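PDB 5CWQ: designed helical repeat protein, which has no known biological function and was computationally designed to fold into a stack of repeated alpha helices. Local coordinates for residues G31-E43 with E83-A96. Sequence-based numbering, arbitrary orientation.
Sequences GDLKELAEALIEE and EAREQGDDEVLALA
The carboxylate of Glu-91 is met from above its plane by the ammonium of Lys-34: NZ lies 3.0 Å from OE2, 43° out of that plane, in a salt bridge that is also a hydrogen bond. Lys-34 runs fully extended, with CG anti to the backbone N (chi1 177°), which carries the charge out to Glu-91; its CB packs on Val-92 CG2 and its CG nears Leu-95 CD1. The ammonium probably offsets the repulsion between Glu-91 and the nearby carboxylate of Glu-148. The amide of Gln-87 lies at the end of Leu-33, whose CD1 is 3.5 Å from NE2; the same NE2 donates to a water that in turn donates to Gly-31 O, linking the two loops. The other branch of Leu-33, CD2, makes a van der Waals contact of 3.6 Å with OE1 of Glu-83, so this long side chain spans to the end of helix 60-86.

Inward of the salt bridge, Val-92 forks its methyls, CG1 touching Leu-33 CB at 3.7 Å. Leu-95 is a knob in the hole formed by Lys-34, Ala-37, Glu-38 and Ile-41. Ala-37 suits this hole because its single methyl lets Leu-95 CB come to 3.8 Å from its CB, and Ile-41 CD1 meets Leu-95 CD2.

Each loop turns at a glycine of positive phi in a Schellman motif, followed by an aspartate N-cap, Asp-32 or Asp-89. The axes of segments 33-43 and 90-96 approach to 8.7 Å and their directions differ by 15°, a near-parallel pairing of neighbouring helices in a designed alpha-helical repeat protein.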
# COMPACT_ATOMS: atom_id res chain seq x y z
N GLY A 31 -18.86 -13.80 -7.76
CA GLY A 31 -19.31 -12.73 -6.90
C GLY A 31 -18.60 -12.72 -5.55
O GLY A 31 -19.03 -12.02 -4.63
N ASP A 32 -17.53 -13.49 -5.44
CA ASP A 32 -16.76 -13.57 -4.20
C ASP A 32 -15.80 -12.39 -4.09
O ASP A 32 -14.66 -12.45 -4.56
CB ASP A 32 -16.00 -14.90 -4.14
CG ASP A 32 -15.48 -15.22 -2.75
OD1 ASP A 32 -15.39 -14.30 -1.91
OD2 ASP A 32 -15.17 -16.40 -2.50
N LEU A 33 -16.26 -11.31 -3.48
CA LEU A 33 -15.49 -10.07 -3.40
C LEU A 33 -14.24 -10.20 -2.53
O LEU A 33 -13.22 -9.58 -2.82
CB LEU A 33 -16.36 -8.92 -2.87
CG LEU A 33 -17.60 -8.56 -3.69
CD1 LEU A 33 -18.25 -7.32 -3.10
CD2 LEU A 33 -17.27 -8.34 -5.16
N LYS A 34 -14.32 -11.00 -1.47
CA LYS A 34 -13.19 -11.18 -0.58
C LYS A 34 -12.02 -11.84 -1.30
O LYS A 34 -10.87 -11.41 -1.17
CB LYS A 34 -13.59 -12.00 0.64
CG LYS A 34 -12.42 -12.29 1.58
CD LYS A 34 -12.89 -12.88 2.90
CE LYS A 34 -11.72 -13.17 3.82
NZ LYS A 34 -12.16 -13.63 5.17
N GLU A 35 -12.31 -12.89 -2.06
CA GLU A 35 -11.29 -13.57 -2.85
C GLU A 35 -10.80 -12.66 -3.97
O GLU A 35 -9.62 -12.68 -4.33
CB GLU A 35 -11.83 -14.87 -3.43
CG GLU A 35 -11.99 -15.98 -2.41
CD GLU A 35 -12.37 -17.31 -3.04
OE1 GLU A 35 -12.66 -17.33 -4.26
OE2 GLU A 35 -12.36 -18.33 -2.33
N LEU A 36 -11.71 -11.86 -4.51
CA LEU A 36 -11.36 -10.90 -5.55
C LEU A 36 -10.41 -9.85 -4.99
O LEU A 36 -9.39 -9.53 -5.61
CB LEU A 36 -12.63 -10.24 -6.11
CG LEU A 36 -12.45 -9.07 -7.08
CD1 LEU A 36 -11.58 -9.46 -8.25
CD2 LEU A 36 -13.80 -8.57 -7.55
N ALA A 37 -10.75 -9.32 -3.82
CA ALA A 37 -9.93 -8.31 -3.16
C ALA A 37 -8.55 -8.86 -2.82
O ALA A 37 -7.54 -8.16 -2.98
CB ALA A 37 -10.63 -7.83 -1.89
N GLU A 38 -8.50 -10.10 -2.35
CA GLU A 38 -7.23 -10.73 -2.00
C GLU A 38 -6.38 -10.95 -3.24
O GLU A 38 -5.15 -10.82 -3.19
CB GLU A 38 -7.48 -12.07 -1.30
CG GLU A 38 -7.97 -11.92 0.13
CD GLU A 38 -8.43 -13.23 0.75
OE1 GLU A 38 -8.56 -14.22 0.00
OE2 GLU A 38 -8.67 -13.26 1.97
N ALA A 39 -7.03 -11.26 -4.36
CA ALA A 39 -6.33 -11.46 -5.62
C ALA A 39 -5.74 -10.14 -6.12
O ALA A 39 -4.65 -10.12 -6.69
CB ALA A 39 -7.27 -12.05 -6.66
N LEU A 40 -6.46 -9.05 -5.90
CA LEU A 40 -6.01 -7.73 -6.33
C LEU A 40 -4.81 -7.27 -5.51
O LEU A 40 -3.95 -6.55 -6.01
CB LEU A 40 -7.15 -6.71 -6.24
CG LEU A 40 -8.29 -6.89 -7.26
CD1 LEU A 40 -9.42 -5.92 -6.97
CD2 LEU A 40 -7.79 -6.72 -8.69
N ILE A 41 -4.76 -7.68 -4.24
CA ILE A 41 -3.59 -7.42 -3.41
C ILE A 41 -2.38 -8.13 -4.00
O ILE A 41 -1.27 -7.59 -4.01
CB ILE A 41 -3.81 -7.88 -1.95
CG1 ILE A 41 -4.88 -7.02 -1.28
CG2 ILE A 41 -2.50 -7.80 -1.15
CD1 ILE A 41 -5.33 -7.54 0.07
N GLU A 42 -2.59 -9.35 -4.47
CA GLU A 42 -1.51 -10.14 -5.07
C GLU A 42 -1.05 -9.50 -6.38
O GLU A 42 0.14 -9.47 -6.67
CB GLU A 42 -1.97 -11.58 -5.31
CG GLU A 42 -2.28 -12.33 -4.02
CD GLU A 42 -2.99 -13.65 -4.27
OE1 GLU A 42 -3.61 -14.17 -3.33
OE2 GLU A 42 -2.92 -14.16 -5.41
N GLU A 43 -2.00 -9.00 -7.16
CA GLU A 43 -1.66 -8.28 -8.39
C GLU A 43 -0.80 -7.07 -8.07
O GLU A 43 0.23 -6.84 -8.71
CB GLU A 43 -2.93 -7.83 -9.13
CG GLU A 43 -3.71 -8.97 -9.76
CD GLU A 43 -4.88 -8.49 -10.59
OE1 GLU A 43 -4.80 -7.36 -11.13
OE2 GLU A 43 -5.88 -9.23 -10.69
N GLU A 83 -18.36 -1.68 -4.20
CA GLU A 83 -19.24 -2.83 -4.02
C GLU A 83 -19.21 -3.31 -2.57
O GLU A 83 -20.22 -3.77 -2.04
CB GLU A 83 -18.83 -3.96 -4.96
CG GLU A 83 -18.98 -3.60 -6.44
CD GLU A 83 -18.23 -4.54 -7.37
OE1 GLU A 83 -17.29 -5.22 -6.91
OE2 GLU A 83 -18.59 -4.60 -8.56
N ALA A 84 -18.05 -3.20 -1.93
CA ALA A 84 -17.90 -3.63 -0.54
C ALA A 84 -18.71 -2.74 0.40
O ALA A 84 -19.31 -3.23 1.36
CB ALA A 84 -16.44 -3.62 -0.14
N ARG A 85 -18.73 -1.44 0.12
CA ARG A 85 -19.50 -0.51 0.93
C ARG A 85 -21.00 -0.72 0.74
O ARG A 85 -21.77 -0.60 1.69
CB ARG A 85 -19.13 0.94 0.61
CG ARG A 85 -17.74 1.34 1.10
CD ARG A 85 -17.65 2.84 1.33
NE ARG A 85 -16.30 3.26 1.74
CZ ARG A 85 -15.30 3.50 0.90
NH1 ARG A 85 -15.46 3.36 -0.41
NH2 ARG A 85 -14.12 3.87 1.37
N GLU A 86 -21.40 -1.05 -0.49
CA GLU A 86 -22.82 -1.29 -0.78
C GLU A 86 -23.32 -2.51 -0.01
O GLU A 86 -24.51 -2.60 0.31
CB GLU A 86 -23.05 -1.50 -2.28
CG GLU A 86 -23.08 -0.21 -3.09
CD GLU A 86 -23.82 -0.35 -4.42
OE1 GLU A 86 -23.38 0.25 -5.42
OE2 GLU A 86 -24.86 -1.06 -4.46
N GLN A 87 -22.42 -3.44 0.28
CA GLN A 87 -22.77 -4.66 1.00
C GLN A 87 -22.44 -4.54 2.49
O GLN A 87 -22.63 -5.49 3.25
CB GLN A 87 -22.06 -5.86 0.39
CG GLN A 87 -22.46 -6.14 -1.05
CD GLN A 87 -21.77 -7.36 -1.63
OE1 GLN A 87 -21.25 -8.21 -0.90
NE2 GLN A 87 -21.77 -7.46 -2.96
N GLY A 88 -21.94 -3.38 2.90
CA GLY A 88 -21.55 -3.16 4.28
C GLY A 88 -20.50 -4.14 4.75
O GLY A 88 -20.48 -4.52 5.92
N ASP A 89 -19.63 -4.56 3.83
CA ASP A 89 -18.61 -5.55 4.13
C ASP A 89 -17.27 -4.87 4.41
O ASP A 89 -16.47 -4.64 3.50
CB ASP A 89 -18.49 -6.54 2.97
CG ASP A 89 -17.78 -7.82 3.35
OD1 ASP A 89 -16.90 -7.78 4.24
OD2 ASP A 89 -18.10 -8.88 2.77
N ASP A 90 -17.04 -4.54 5.68
CA ASP A 90 -15.87 -3.77 6.09
C ASP A 90 -14.56 -4.52 5.87
O ASP A 90 -13.53 -3.90 5.61
CB ASP A 90 -16.00 -3.38 7.56
CG ASP A 90 -17.18 -2.45 7.81
OD1 ASP A 90 -17.36 -1.50 7.03
OD2 ASP A 90 -17.93 -2.68 8.79
N GLU A 91 -14.59 -5.84 5.97
CA GLU A 91 -13.38 -6.65 5.79
C GLU A 91 -12.91 -6.58 4.34
O GLU A 91 -11.73 -6.35 4.08
CB GLU A 91 -13.63 -8.10 6.19
CG GLU A 91 -12.37 -8.97 6.11
CD GLU A 91 -12.63 -10.43 6.41
OE1 GLU A 91 -13.80 -10.87 6.31
OE2 GLU A 91 -11.67 -11.14 6.76
N VAL A 92 -13.83 -6.79 3.41
CA VAL A 92 -13.52 -6.70 1.99
C VAL A 92 -13.08 -5.28 1.64
O VAL A 92 -12.17 -5.08 0.84
CB VAL A 92 -14.72 -7.12 1.12
CG1 VAL A 92 -14.42 -6.93 -0.36
CG2 VAL A 92 -15.10 -8.56 1.40
N LEU A 93 -13.74 -4.29 2.24
CA LEU A 93 -13.38 -2.90 2.01
C LEU A 93 -11.93 -2.66 2.40
O LEU A 93 -11.16 -2.08 1.63
CB LEU A 93 -14.30 -1.96 2.81
CG LEU A 93 -13.94 -0.47 2.78
CD1 LEU A 93 -13.92 0.07 1.35
CD2 LEU A 93 -14.92 0.32 3.64
N ALA A 94 -11.55 -3.13 3.58
CA ALA A 94 -10.19 -2.94 4.08
C ALA A 94 -9.18 -3.62 3.16
O ALA A 94 -8.13 -3.06 2.87
CB ALA A 94 -10.07 -3.49 5.50
N LEU A 95 -9.52 -4.82 2.70
CA LEU A 95 -8.66 -5.55 1.77
C LEU A 95 -8.50 -4.79 0.46
O LEU A 95 -7.40 -4.73 -0.11
CB LEU A 95 -9.22 -6.95 1.52
CG LEU A 95 -9.19 -7.90 2.72
CD1 LEU A 95 -10.12 -9.08 2.49
CD2 LEU A 95 -7.77 -8.38 2.98
N ALA A 96 -9.59 -4.21 -0.03
CA ALA A 96 -9.55 -3.43 -1.26
C ALA A 96 -8.66 -2.21 -1.10
O ALA A 96 -7.92 -1.85 -2.01
CB ALA A 96 -10.96 -3.01 -1.67
O HOH W 1 -20.84 -10.27 -3.60